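Local structure of ABC transporter, substrate-binding protein (Clostridium perfringens, 4EDP) at residues G100-S112 against K125-T137. The protein probably serves as the substrate-binding component of an ABC transporter, capturing a solute outside the membrane for delivery to the import machinery. Numbering follows the deposited sequence.
With ACT (acetate ion), chain H.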
loop_
_atom_site.group_PDB
_atom_site.type_symbol
_atom_site.label_atom_id
_atom_site.label_comp_id
_atom_site.label_asym_id
_atom_site.label_seq_id
_atom_site.Cartn_x
_atom_site.Cartn_y
_atom_site.Cartn_z
ATOM N N GLY A 100 14.033 6.673 -1.882
ATOM C CA GLY A 100 15.315 6.067 -2.218
ATOM C C GLY A 100 15.691 6.387 -3.657
ATOM O O GLY A 100 16.843 6.697 -3.956
ATOM N N VAL A 101 14.714 6.314 -4.556
ATOM C CA VAL A 101 14.955 6.642 -5.961
ATOM C C VAL A 101 15.485 8.069 -6.030
ATOM O O VAL A 101 16.507 8.339 -6.679
ATOM C CB VAL A 101 13.676 6.514 -6.830
ATOM C CG1 VAL A 101 13.889 7.154 -8.207
ATOM C CG2 VAL A 101 13.240 5.059 -6.975
ATOM N N GLU A 102 14.792 8.979 -5.350
ATOM C CA GLU A 102 15.175 10.393 -5.314
ATOM C C GLU A 102 16.587 10.595 -4.744
ATOM O O GLU A 102 17.335 11.491 -5.179
ATOM C CB GLU A 102 14.156 11.159 -4.452
ATOM C CG GLU A 102 14.444 12.641 -4.240
ATOM C CD GLU A 102 14.325 13.454 -5.500
ATOM O OE1 GLU A 102 13.635 12.996 -6.438
ATOM O OE2 GLU A 102 14.901 14.569 -5.540
ATOM N N ALA A 103 16.946 9.768 -3.771
ATOM C CA ALA A 103 18.252 9.842 -3.115
ATOM C C ALA A 103 19.387 9.280 -3.969
ATOM O O ALA A 103 20.570 9.499 -3.672
ATOM C CB ALA A 103 18.195 9.120 -1.785
ATOM N N GLY A 104 19.033 8.550 -5.017
ATOM C CA GLY A 104 20.013 7.982 -5.933
ATOM C C GLY A 104 20.583 6.656 -5.487
ATOM O O GLY A 104 21.671 6.272 -5.925
ATOM N N ILE A 105 19.827 5.952 -4.648
ATOM C CA ILE A 105 20.234 4.666 -4.080
ATOM C C ILE A 105 19.934 3.442 -4.926
ATOM O O ILE A 105 20.583 2.404 -4.768
ATOM C CB ILE A 105 19.479 4.413 -2.755
ATOM C CG1 ILE A 105 19.643 5.607 -1.818
ATOM C CG2 ILE A 105 19.949 3.111 -2.097
ATOM C CD1 ILE A 105 21.079 5.979 -1.581
ATOM N N PHE A 106 18.962 3.568 -5.822
ATOM C CA PHE A 106 18.490 2.442 -6.620
ATOM C C PHE A 106 18.719 2.596 -8.116
ATOM O O PHE A 106 18.680 3.694 -8.654
ATOM C CB PHE A 106 16.982 2.235 -6.411
ATOM C CG PHE A 106 16.571 2.071 -4.972
ATOM C CD1 PHE A 106 17.254 1.203 -4.139
ATOM C CD2 PHE A 106 15.432 2.694 -4.488
ATOM C CE1 PHE A 106 16.865 1.031 -2.824
ATOM C CE2 PHE A 106 15.029 2.517 -3.164
ATOM C CZ PHE A 106 15.747 1.680 -2.339
ATOM N N ASP A 107 18.915 1.476 -8.788
ATOM C CA ASP A 107 19.108 1.502 -10.224
ATOM C C ASP A 107 17.834 1.594 -11.045
ATOM O O ASP A 107 16.811 1.005 -10.677
ATOM C CB ASP A 107 19.713 0.174 -10.711
ATOM C CG ASP A 107 21.216 0.123 -10.665
ATOM O OD1 ASP A 107 21.883 1.120 -10.308
ATOM O OD2 ASP A 107 21.728 -0.948 -11.052
ATOM N N LYS A 108 17.887 2.331 -12.155
ATOM C CA LYS A 108 16.761 2.369 -13.089
ATOM C C LYS A 108 16.899 0.980 -13.733
ATOM O O LYS A 108 17.978 0.624 -14.208
ATOM C CB LYS A 108 16.907 3.502 -14.106
ATOM C CG LYS A 108 15.706 3.688 -15.032
ATOM C CD LYS A 108 15.992 4.754 -16.076
ATOM C CE LYS A 108 14.829 4.970 -17.044
ATOM N NZ LYS A 108 13.647 5.589 -16.396
ATOM N N LEU A 109 15.828 0.197 -13.748
ATOM C CA LEU A 109 15.916 -1.191 -14.210
ATOM C C LEU A 109 15.745 -1.492 -15.682
ATOM O O LEU A 109 14.962 -0.853 -16.374
ATOM C CB LEU A 109 14.919 -2.029 -13.431
ATOM C CG LEU A 109 15.042 -2.027 -11.901
ATOM C CD1 LEU A 109 13.997 -2.992 -11.317
ATOM C CD2 LEU A 109 16.463 -2.417 -11.453
ATOM N N ASP A 110 16.506 -2.481 -16.137
ATOM C CA ASP A 110 16.424 -2.965 -17.504
ATOM C C ASP A 110 15.370 -4.058 -17.470
ATOM O O ASP A 110 15.643 -5.189 -17.097
ATOM C CB ASP A 110 17.767 -3.496 -17.965
ATOM C CG ASP A 110 17.719 -4.081 -19.354
ATOM O OD1 ASP A 110 16.632 -4.114 -19.969
ATOM O OD2 ASP A 110 18.787 -4.517 -19.825
ATOM N N TYR A 111 14.145 -3.705 -17.841
ATOM C CA TYR A 111 13.051 -4.664 -17.806
ATOM C C TYR A 111 13.159 -5.799 -18.827
ATOM O O TYR A 111 12.355 -6.741 -18.784
ATOM C CB TYR A 111 11.675 -3.958 -17.856
ATOM C CG TYR A 111 11.247 -3.450 -16.498
ATOM C CD1 TYR A 111 11.619 -2.194 -16.043
ATOM C CD2 TYR A 111 10.535 -4.273 -15.633
ATOM C CE1 TYR A 111 11.250 -1.755 -14.779
ATOM C CE2 TYR A 111 10.154 -3.846 -14.399
ATOM C CZ TYR A 111 10.520 -2.597 -13.959
ATOM O OH TYR A 111 10.102 -2.197 -12.697
ATOM N N SER A 112 14.144 -5.744 -19.718
ATOM C CA SER A 112 14.334 -6.848 -20.657
ATOM C C SER A 112 14.819 -8.078 -19.856
ATOM O O SER A 112 14.753 -9.208 -20.337
ATOM C CB SER A 112 15.323 -6.499 -21.776
ATOM O OG SER A 112 16.664 -6.406 -21.327
ATOM N N LYS A 125 1.460 -1.996 -13.350
ATOM C CA LYS A 125 2.414 -1.599 -14.389
ATOM C C LYS A 125 2.792 -0.120 -14.320
ATOM O O LYS A 125 3.779 0.302 -14.910
ATOM C CB LYS A 125 1.954 -2.038 -15.779
ATOM C CG LYS A 125 2.222 -3.513 -16.023
ATOM C CD LYS A 125 1.654 -3.991 -17.351
ATOM C CE LYS A 125 2.090 -5.416 -17.651
ATOM N NZ LYS A 125 1.463 -5.980 -18.888
ATOM N N SER A 126 2.028 0.679 -13.578
ATOM C CA SER A 126 2.433 2.069 -13.369
ATOM C C SER A 126 3.852 2.129 -12.732
ATOM O O SER A 126 4.616 3.060 -12.992
ATOM C CB SER A 126 1.411 2.791 -12.487
ATOM O OG SER A 126 1.356 2.216 -11.192
ATOM N N THR A 127 4.218 1.152 -11.895
ATOM C CA THR A 127 5.548 1.151 -11.300
ATOM C C THR A 127 6.611 0.781 -12.338
ATOM O O THR A 127 7.735 1.228 -12.244
ATOM C CB THR A 127 5.630 0.219 -10.060
ATOM O OG1 THR A 127 5.373 -1.126 -10.441
ATOM C CG2 THR A 127 4.591 0.650 -9.027
ATOM N N VAL A 128 6.266 -0.077 -13.294
ATOM C CA VAL A 128 7.200 -0.440 -14.370
ATOM C C VAL A 128 7.475 0.810 -15.242
ATOM O O VAL A 128 8.627 1.113 -15.601
ATOM C CB VAL A 128 6.632 -1.573 -15.229
ATOM C CG1 VAL A 128 7.572 -1.883 -16.396
ATOM C CG2 VAL A 128 6.395 -2.831 -14.381
ATOM N N GLU A 129 6.412 1.536 -15.566
ATOM C CA GLU A 129 6.525 2.736 -16.373
ATOM C C GLU A 129 7.400 3.780 -15.664
ATOM O O GLU A 129 8.098 4.562 -16.322
ATOM C CB GLU A 129 5.125 3.290 -16.703
ATOM C CG GLU A 129 5.157 4.577 -17.509
ATOM C CD GLU A 129 3.785 5.096 -17.907
ATOM O OE1 GLU A 129 2.808 4.313 -17.947
ATOM O OE2 GLU A 129 3.692 6.307 -18.193
ATOM N N ALA A 130 7.364 3.796 -14.330
ATOM C CA ALA A 130 8.173 4.733 -13.536
ATOM C C ALA A 130 9.657 4.438 -13.720
ATOM O O ALA A 130 10.497 5.341 -13.616
ATOM C CB ALA A 130 7.767 4.742 -12.067
ATOM N N GLY A 131 9.974 3.176 -14.001
ATOM C CA GLY A 131 11.328 2.786 -14.365
ATOM C C GLY A 131 12.252 2.199 -13.328
ATOM O O GLY A 131 13.320 1.701 -13.675
ATOM N N TYR A 132 11.866 2.270 -12.065
ATOM C CA TYR A 132 12.660 1.690 -10.997
ATOM C C TYR A 132 12.011 0.366 -10.548
ATOM O O TYR A 132 11.451 -0.360 -11.377
ATOM C CB TYR A 132 12.880 2.715 -9.879
ATOM C CG TYR A 132 13.722 3.882 -10.357
ATOM C CD1 TYR A 132 13.151 4.933 -11.061
ATOM C CD2 TYR A 132 15.091 3.917 -10.130
ATOM C CE1 TYR A 132 13.925 5.984 -11.536
ATOM C CE2 TYR A 132 15.869 4.961 -10.592
ATOM C CZ TYR A 132 15.271 5.999 -11.287
ATOM O OH TYR A 132 16.041 7.049 -11.747
ATOM N N GLY A 133 12.111 0.030 -9.270
ATOM C CA GLY A 133 11.593 -1.224 -8.782
ATOM C C GLY A 133 10.114 -1.444 -8.990
ATOM O O GLY A 133 9.324 -0.551 -8.755
ATOM N N PRO A 134 9.731 -2.654 -9.405
ATOM C CA PRO A 134 8.307 -2.900 -9.641
ATOM C C PRO A 134 7.534 -3.273 -8.385
ATOM O O PRO A 134 8.126 -3.756 -7.397
ATOM C CB PRO A 134 8.323 -4.124 -10.568
ATOM C CG PRO A 134 9.539 -4.881 -10.154
ATOM C CD PRO A 134 10.552 -3.834 -9.713
ATOM N N ALA A 135 6.226 -3.038 -8.409
ATOM C CA ALA A 135 5.368 -3.518 -7.322
ATOM C C ALA A 135 5.353 -5.035 -7.386
ATOM O O ALA A 135 5.252 -5.581 -8.468
ATOM C CB ALA A 135 3.933 -3.036 -7.495
ATOM N N TYR A 136 5.426 -5.705 -6.234
ATOM C CA TYR A 136 5.302 -7.169 -6.179
ATOM C C TYR A 136 3.983 -7.553 -5.461
ATOM O O TYR A 136 3.586 -8.729 -5.451
ATOM C CB TYR A 136 6.504 -7.842 -5.465
ATOM C CG TYR A 136 6.575 -7.500 -4.007
ATOM C CD1 TYR A 136 7.182 -6.325 -3.582
ATOM C CD2 TYR A 136 5.960 -8.304 -3.052
ATOM C CE1 TYR A 136 7.205 -5.974 -2.250
ATOM C CE2 TYR A 136 5.992 -7.967 -1.709
ATOM C CZ TYR A 136 6.611 -6.803 -1.317
ATOM O OH TYR A 136 6.624 -6.445 0.017
ATOM N N THR A 137 3.342 -6.581 -4.806
ATOM C CA THR A 137 2.075 -6.799 -4.136
ATOM C C THR A 137 1.350 -5.465 -4.089
ATOM O O THR A 137 1.958 -4.394 -4.315
ATOM C CB THR A 137 2.246 -7.363 -2.700
ATOM O OG1 THR A 137 0.990 -7.817 -2.192
ATOM C CG2 THR A 137 2.826 -6.280 -1.742
HETATM C C ACT H . 18.722 8.200 -10.038
HETATM O O ACT H . 18.475 7.234 -10.789
HETATM O OXT ACT H . 19.918 8.315 -9.700
HETATM C CH3 ACT H . 17.665 9.164 -9.571
HETATM O O HOH W 1 13.435 1.511 -16.460
#
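The chain comes closest to itself at Lys108 and Tyr132, whose CA atoms are 4.7 Å apart, where the extended run after helix 94-103 passes the turn that ends helix 125-130. One backbone bond fastens the crossing: Leu109 N donates to Gly131 O at 2.9 Å, and a water donates to both Gly131 O and Leu109 O, so that the Gly131 carbonyl takes two bonds. Gly131 leaves the helix with positive phi (98°), a conformation easy for glycine. Lys108 CG lies 3.4 Å from Gly131 O.

Tyr132 is the wedge between helix and loop. Its broad ring is gripped from both faces: Val101 CG1 sits 3.5 Å from the centroid of the Tyr132 ring, almost on the normal, a CH-pi contact, while Lys108 CB lies over the opposite face, with CA off-centre. The branched Val101 suits this place because CG1, anti to the backbone N (chi1 168°), reaches the Tyr132 ring while CG2 abuts CG and CB of Tyr132. At the ring edge lies Phe106 O, and Tyr132 OH donates to an acetate, probably from the crystallisation liquor, which Lys271 also binds.

Tyr111, farther along the same segment, packs against the last turn of helix 125-130 and the residues after it. Its hydroxyl donates to Tyr132 O at 2.6 Å, nearly in line with the carbonyl bond, so its polar end is satisfied beside Pro134, whose CB lies 3.4 Å from Tyr111 OH. Val128 CG1 stands over the middle of the Tyr111 ring, 3.7 Å from its centroid. Leu109 CD1 meets Pro134 CD crosswise, and Tyr280 and Ile283 of helix 276-286 extend this apolar patch.

Together these contacts pack the loop after helix 94-103 against the helix-to-strand turn leading into strand 135-145, within the two-lobed alpha/beta fold of periplasmic-type solute-binding proteins.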